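Local coordinates for protein molinate hydrolase (Gulosibacter molinativorax, PDB 4UB9) that probably hydrolyses a carbon-nitrogen bond outside peptides, as a zinc-binding member of the amidohydrolase family that acts on the thiocarbamate molinate, at residues A337-S341 and V342-F346; P379-L382 and E383-Q387. All coordinates share one frame; numbering follows the deposited sequence.

Contact 1. Residues A337-S341 and V342-F346; sequences AWMDS and VDHPF
Trp338 and His344 both carry CG opposite the backbone nitrogen (chi1 172° and -162°), and these two torsions bring their rings together where helix 333-341 ends. The rings meet at an oblique tilt, planes at 51°, with Trp338 CH2 3.8 Å from His344 CD2. One methyl of Val342, CG2, sits over a face of the indole as a CH-pi contact, 4.1 Å from the centroid of the six-membered ring. The other methyl reaches the five-membered part, with CG1 3.8 Å from Trp338 NE1. CB of Met339 packs against CB of His344, and the extended thioether runs on until CE lies 3.9 Å from the backbone O of Phe346.

The carbonyl of Trp338 is gripped twice: Ser341 OG donates to Trp338 O at 2.6 Å, and Val342 N approaches the same oxygen almost in line with the C=O bond. Phe346 N donates to His344 ND1 (3.0 Å) from slightly out of the ring plane, which limits the turning of the imidazole. Asp340 forms a salt bridge with Arg352.

Two further backbone bonds close the helix end. His344 N to Met339 O is short and nearly straight (3.0 Å), whereas Asp343 N reaches Asp340 O from above the carbonyl plane. With Asp343 at positive phi as the C-prime residue, this is a Schellman motif, here ending a helix of the amidohydrolase domain some 10 Å, measured from the Phe346 side chain, from the bound zinc ion.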
ATOM      1  N   ALA A 337       9.366 -13.810  24.140  1.00 31.70           N
ATOM      2  CA  ALA A 337       9.028 -12.628  24.961  1.00 33.08           C
ATOM      3  C   ALA A 337       9.375 -11.339  24.201  1.00 35.44           C
ATOM      4  O   ALA A 337       8.669 -10.340  24.303  1.00 36.20           O
ATOM      5  CB  ALA A 337       9.773 -12.663  26.281  1.00 34.38           C
ATOM      6  N   TRP A 338      10.488 -11.361  23.465  1.00 34.68           N
ATOM      7  CA  TRP A 338      10.819 -10.228  22.667  1.00 38.92           C
ATOM      8  C   TRP A 338       9.716  -9.972  21.598  1.00 38.24           C
ATOM      9  O   TRP A 338       9.204  -8.860  21.436  1.00 39.59           O
ATOM     10  CB  TRP A 338      12.194 -10.398  22.033  1.00 42.72           C
ATOM     11  CG  TRP A 338      12.400  -9.287  21.054  1.00 46.56           C
ATOM     12  CD1 TRP A 338      12.730  -8.007  21.347  1.00 43.13           C
ATOM     13  CD2 TRP A 338      12.172  -9.339  19.648  1.00 45.70           C
ATOM     14  NE1 TRP A 338      12.746  -7.264  20.211  1.00 51.33           N
ATOM     15  CE2 TRP A 338      12.398  -8.054  19.150  1.00 51.19           C
ATOM     16  CE3 TRP A 338      11.797 -10.348  18.763  1.00 45.00           C
ATOM     17  CZ2 TRP A 338      12.272  -7.737  17.801  1.00 52.56           C
ATOM     18  CZ3 TRP A 338      11.674 -10.049  17.429  1.00 50.10           C
ATOM     19  CH2 TRP A 338      11.902  -8.740  16.951  1.00 52.68           C
ATOM     20  N   MET A 339       9.355 -11.036  20.901  1.00 34.86           N
ATOM     21  CA  MET A 339       8.352 -10.986  19.859  1.00 36.63           C
ATOM     22  C   MET A 339       7.070 -10.450  20.377  1.00 35.17           C
ATOM     23  O   MET A 339       6.461  -9.551  19.773  1.00 36.78           O
ATOM     24  CB  MET A 339       8.065 -12.362  19.286  1.00 35.01           C
ATOM     25  CG  MET A 339       9.018 -12.808  18.236  1.00 37.85           C
ATOM     26  SD  MET A 339       8.677 -14.532  17.817  1.00 43.67           S
ATOM     27  CE  MET A 339       9.503 -14.662  16.250  1.00 44.58           C
ATOM     28  N   ASP A 340       6.649 -10.976  21.508  1.00 35.28           N
ATOM     29  CA  ASP A 340       5.394 -10.485  22.137  1.00 40.77           C
ATOM     30  C   ASP A 340       5.509  -9.003  22.553  1.00 41.38           C
ATOM     31  O   ASP A 340       4.575  -8.241  22.427  1.00 45.99           O
ATOM     32  CB  ASP A 340       4.971 -11.366  23.329  1.00 41.21           C
ATOM     33  CG  ASP A 340       4.579 -12.783  22.893  1.00 47.56           C
ATOM     34  OD1 ASP A 340       4.234 -12.997  21.699  1.00 53.33           O
ATOM     35  OD2 ASP A 340       4.583 -13.709  23.714  1.00 46.03           O
ATOM     36  N   SER A 341       6.683  -8.601  22.995  1.00 44.16           N
ATOM     37  CA  SER A 341       6.861  -7.238  23.486  1.00 45.76           C
ATOM     38  C   SER A 341       6.742  -6.217  22.362  1.00 49.53           C
ATOM     39  O   SER A 341       6.385  -5.090  22.613  1.00 47.83           O
ATOM     40  CB  SER A 341       8.219  -7.070  24.173  1.00 41.92           C
ATOM     41  OG  SER A 341       9.251  -6.926  23.206  1.00 42.88           O
ATOM     42  N   VAL A 342       7.106  -6.597  21.144  1.00 48.08           N
ATOM     43  CA  VAL A 342       7.005  -5.671  19.997  1.00 44.87           C
ATOM     44  C   VAL A 342       5.828  -5.982  19.083  1.00 45.62           C
ATOM     45  O   VAL A 342       5.747  -5.475  17.966  1.00 41.75           O
ATOM     46  CB  VAL A 342       8.287  -5.634  19.132  1.00 45.74           C
ATOM     47  CG1 VAL A 342       9.497  -5.307  20.004  1.00 50.10           C
ATOM     48  CG2 VAL A 342       8.517  -6.941  18.399  1.00 45.52           C
ATOM     49  N   ASP A 343       4.914  -6.805  19.557  1.00 42.29           N
ATOM     50  CA  ASP A 343       3.770  -7.206  18.754  1.00 45.23           C
ATOM     51  C   ASP A 343       4.171  -7.653  17.329  1.00 42.46           C
ATOM     52  O   ASP A 343       3.568  -7.316  16.335  1.00 39.18           O
ATOM     53  CB  ASP A 343       2.737  -6.082  18.740  1.00 51.22           C
ATOM     54  CG  ASP A 343       1.335  -6.586  18.433  1.00 65.94           C
ATOM     55  OD1 ASP A 343       1.097  -7.823  18.467  1.00 81.69           O
ATOM     56  OD2 ASP A 343       0.447  -5.754  18.126  1.00 82.46           O
ATOM     57  N   HIS A 344       5.229  -8.433  17.255  1.00 41.64           N
ATOM     58  CA  HIS A 344       5.755  -8.907  16.011  1.00 37.12           C
ATOM     59  C   HIS A 344       4.721  -9.738  15.225  1.00 43.20           C
ATOM     60  O   HIS A 344       3.981 -10.551  15.795  1.00 42.24           O
ATOM     61  CB  HIS A 344       6.972  -9.766  16.290  1.00 41.81           C
ATOM     62  CG  HIS A 344       7.845  -9.975  15.107  1.00 49.11           C
ATOM     63  ND1 HIS A 344       7.588 -10.943  14.164  1.00 53.76           N
ATOM     64  CD2 HIS A 344       8.944  -9.315  14.688  1.00 52.09           C
ATOM     65  CE1 HIS A 344       8.499 -10.877  13.213  1.00 60.56           C
ATOM     66  NE2 HIS A 344       9.338  -9.900  13.511  1.00 59.63           N
ATOM     67  N   PRO A 345       4.658  -9.551  13.901  1.00 44.62           N
ATOM     68  CA  PRO A 345       3.662 -10.295  13.116  1.00 48.29           C
ATOM     69  C   PRO A 345       3.815 -11.833  13.139  1.00 41.22           C
ATOM     70  O   PRO A 345       2.844 -12.542  12.950  1.00 43.03           O
ATOM     71  CB  PRO A 345       3.828  -9.733  11.686  1.00 45.89           C
ATOM     72  CG  PRO A 345       5.133  -9.043  11.681  1.00 50.17           C
ATOM     73  CD  PRO A 345       5.398  -8.586  13.086  1.00 48.35           C
ATOM     74  N   PHE A 346       5.021 -12.317  13.371  1.00 39.45           N
ATOM     75  CA  PHE A 346       5.280 -13.743  13.503  1.00 38.44           C
ATOM     76  C   PHE A 346       5.289 -14.270  14.933  1.00 37.34           C
ATOM     77  O   PHE A 346       5.760 -15.363  15.203  1.00 33.39           O
ATOM     78  CB  PHE A 346       6.601 -14.086  12.852  1.00 44.72           C
ATOM     79  CG  PHE A 346       6.567 -14.107  11.356  1.00 48.04           C
ATOM     80  CD1 PHE A 346       5.481 -13.593  10.634  1.00 55.10           C
ATOM     81  CD2 PHE A 346       7.665 -14.596  10.656  1.00 55.73           C
ATOM     82  CE1 PHE A 346       5.479 -13.592   9.239  1.00 56.28           C
ATOM     83  CE2 PHE A 346       7.677 -14.591   9.271  1.00 57.05           C
ATOM     84  CZ  PHE A 346       6.580 -14.089   8.561  1.00 60.02           C
TER

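Contact 2. Residues P379-L382 and E383-Q387; sequences PDIL and EDMSQ
Apolar contacts come first, and Met385 makes them with both Ile381 and Leu382. Its SD lies 3.9 Å from Leu382 CD2, and its terminal CE reaches Ile381 CG2 at 4.2 Å. With CG opposite the carbonyl carbon (chi1 -64°) and the rest of the chain extended, the thioether folds back along the preceding turn instead of following the departing backbone. Its CG also rests on two carbonyl oxygens, 3.6 Å from both Ile381 O and Leu382 O. Leu390, on the next helix, touches Leu382 and Met385 alike. An alanine in place of Met385 would probably leave Leu382 CD2 and Ile381 CG2 without their sulfur and methyl neighbours, opening a gap beside the turn.

Three backbone bonds tie the turn together. Glu383 N makes an i to i-4 bond to Pro379 O at 2.8 Å. The next two span only three residues: Asp384 N to Ile381 O is bent, with an angle of 137° at the hydrogen, while Met385 N to Leu382 O is straighter, 162° and 2.9 Å. In both, the donor stands above the carbonyl plane.

Asp380 and Asp384 find their polar partners outside the two segments: Asp380 bonds to Tyr488 OH and forms salt bridges with Arg490 and with Arg203 of the second subunit, and Asp384 bonds to Thr199 OG1 and the backbone N of Arg198, both of the second subunit.

Farther on, Ser386 OG caps Glu389 N. The whole is a short turn between helix 379-383 and helix 387-390, the second opened by a serine N-cap, at the interface with the second subunit.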
ATOM      1  N   PRO A 379      23.420  -9.976   5.447  1.00 32.23           N
ATOM      2  CA  PRO A 379      23.909  -9.071   6.518  1.00 31.51           C
ATOM      3  C   PRO A 379      23.279  -7.715   6.540  1.00 32.50           C
ATOM      4  O   PRO A 379      23.083  -7.163   7.606  1.00 37.06           O
ATOM      5  CB  PRO A 379      25.380  -8.939   6.229  1.00 36.19           C
ATOM      6  CG  PRO A 379      25.580  -9.445   4.836  1.00 37.72           C
ATOM      7  CD  PRO A 379      24.502 -10.450   4.583  1.00 33.93           C
ATOM      8  N   ASP A 380      22.847  -7.207   5.402  1.00 34.50           N
ATOM      9  CA  ASP A 380      22.081  -5.939   5.430  1.00 37.39           C
ATOM     10  C   ASP A 380      20.781  -6.074   6.204  1.00 34.92           C
ATOM     11  O   ASP A 380      20.330  -5.128   6.864  1.00 37.14           O
ATOM     12  CB  ASP A 380      21.766  -5.386   4.035  1.00 38.65           C
ATOM     13  CG  ASP A 380      22.912  -4.660   3.414  1.00 35.34           C
ATOM     14  OD1 ASP A 380      23.773  -4.107   4.132  1.00 39.99           O
ATOM     15  OD2 ASP A 380      22.937  -4.604   2.174  1.00 37.84           O
ATOM     16  N   ILE A 381      20.159  -7.238   6.106  1.00 35.99           N
ATOM     17  CA  ILE A 381      18.895  -7.503   6.834  1.00 38.21           C
ATOM     18  C   ILE A 381      19.143  -7.776   8.315  1.00 36.27           C
ATOM     19  O   ILE A 381      18.390  -7.335   9.176  1.00 36.07           O
ATOM     20  CB  ILE A 381      18.137  -8.696   6.214  1.00 42.63           C
ATOM     21  CG1 ILE A 381      17.637  -8.336   4.811  1.00 44.38           C
ATOM     22  CG2 ILE A 381      16.964  -9.157   7.084  1.00 37.56           C
ATOM     23  CD1 ILE A 381      16.386  -7.487   4.832  1.00 42.14           C
ATOM     24  N   LEU A 382      20.183  -8.532   8.604  1.00 38.56           N
ATOM     25  CA  LEU A 382      20.601  -8.730  10.017  1.00 38.80           C
ATOM     26  C   LEU A 382      20.923  -7.402  10.690  1.00 36.23           C
ATOM     27  O   LEU A 382      20.553  -7.138  11.834  1.00 37.26           O
ATOM     28  CB  LEU A 382      21.826  -9.616  10.108  1.00 35.21           C
ATOM     29  CG  LEU A 382      21.598 -11.075   9.722  1.00 37.71           C
ATOM     30  CD1 LEU A 382      22.921 -11.842   9.794  1.00 34.18           C
ATOM     31  CD2 LEU A 382      20.553 -11.737  10.608  1.00 38.47           C
ATOM     32  N   GLU A 383      21.627  -6.571   9.939  1.00 36.49           N
ATOM     33  CA  GLU A 383      22.070  -5.274  10.411  1.00 37.90           C
ATOM     34  C   GLU A 383      20.886  -4.389  10.867  1.00 37.14           C
ATOM     35  O   GLU A 383      21.049  -3.525  11.680  1.00 34.25           O
ATOM     36  CB  GLU A 383      22.876  -4.588   9.293  1.00 39.73           C
ATOM     37  CG  GLU A 383      23.643  -3.365   9.726  1.00 44.75           C
ATOM     38  CD  GLU A 383      24.771  -3.705  10.719  1.00 51.55           C
ATOM     39  OE1 GLU A 383      25.399  -4.782  10.607  1.00 48.90           O
ATOM     40  OE2 GLU A 383      24.969  -2.913  11.663  1.00 58.40           O
ATOM     41  N   ASP A 384      19.706  -4.596  10.294  1.00 40.55           N
ATOM     42  CA  ASP A 384      18.499  -3.851  10.698  1.00 42.18           C
ATOM     43  C   ASP A 384      17.981  -4.233  12.069  1.00 41.86           C
ATOM     44  O   ASP A 384      17.170  -3.512  12.636  1.00 44.36           O
ATOM     45  CB  ASP A 384      17.307  -4.112   9.747  1.00 43.15           C
ATOM     46  CG  ASP A 384      17.413  -3.396   8.390  1.00 45.67           C
ATOM     47  OD1 ASP A 384      18.445  -2.767   8.069  1.00 45.99           O
ATOM     48  OD2 ASP A 384      16.417  -3.494   7.627  1.00 46.94           O
ATOM     49  N   MET A 385      18.372  -5.392  12.559  1.00 37.46           N
ATOM     50  CA  MET A 385      17.679  -5.987  13.697  1.00 41.17           C
ATOM     51  C   MET A 385      18.211  -5.496  15.027  1.00 37.89           C
ATOM     52  O   MET A 385      19.410  -5.313  15.187  1.00 38.27           O
ATOM     53  CB  MET A 385      17.843  -7.505  13.669  1.00 42.71           C
ATOM     54  CG  MET A 385      17.203  -8.146  12.467  1.00 41.60           C
ATOM     55  SD  MET A 385      17.571  -9.896  12.381  1.00 43.06           S
ATOM     56  CE  MET A 385      16.417 -10.324  11.057  1.00 45.47           C
ATOM     57  N   SER A 386      17.302  -5.341  15.978  1.00 38.46           N
ATOM     58  CA  SER A 386      17.642  -5.062  17.382  1.00 42.69           C
ATOM     59  C   SER A 386      18.306  -6.267  18.046  1.00 42.82           C
ATOM     60  O   SER A 386      18.310  -7.371  17.500  1.00 49.62           O
ATOM     61  CB  SER A 386      16.393  -4.684  18.186  1.00 40.34           C
ATOM     62  OG  SER A 386      15.500  -5.792  18.296  1.00 40.64           O
ATOM     63  N   GLN A 387      18.893  -6.022  19.209  1.00 51.31           N
ATOM     64  CA  GLN A 387      19.485  -7.084  20.073  1.00 54.90           C
ATOM     65  C   GLN A 387      18.487  -8.165  20.378  1.00 45.77           C
ATOM     66  O   GLN A 387      18.814  -9.334  20.293  1.00 46.14           O
ATOM     67  CB  GLN A 387      19.938  -6.547  21.435  1.00 61.66           C
ATOM     68  CG  GLN A 387      21.332  -5.979  21.436  1.00 77.77           C
ATOM     69  CD  GLN A 387      22.285  -6.846  20.627  1.00 88.73           C
ATOM     70  OE1 GLN A 387      22.611  -7.962  21.026  1.00 98.75           O
ATOM     71  NE2 GLN A 387      22.713  -6.343  19.464  1.00 91.98           N
TER

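In the fold
Contact 1 comes first along the chain, closing helix 333-341 before helix 347-350; contact 2 follows, between helix 379-383 and helix 387-390. Helix 353-363 and strand 368-370 lie between them in sequence. Their centres are about 16 Å apart, on the same side of the chain's centre, and both belong to the amidohydrolase domain. They meet directly where Trp338 NE1 packs 3.7 Å from Ser386 OG, so the indole at one helix end touches the N-cap serine beginning another helix. Contact 1 lies nearer the zinc site, while contact 2 faces the second subunit.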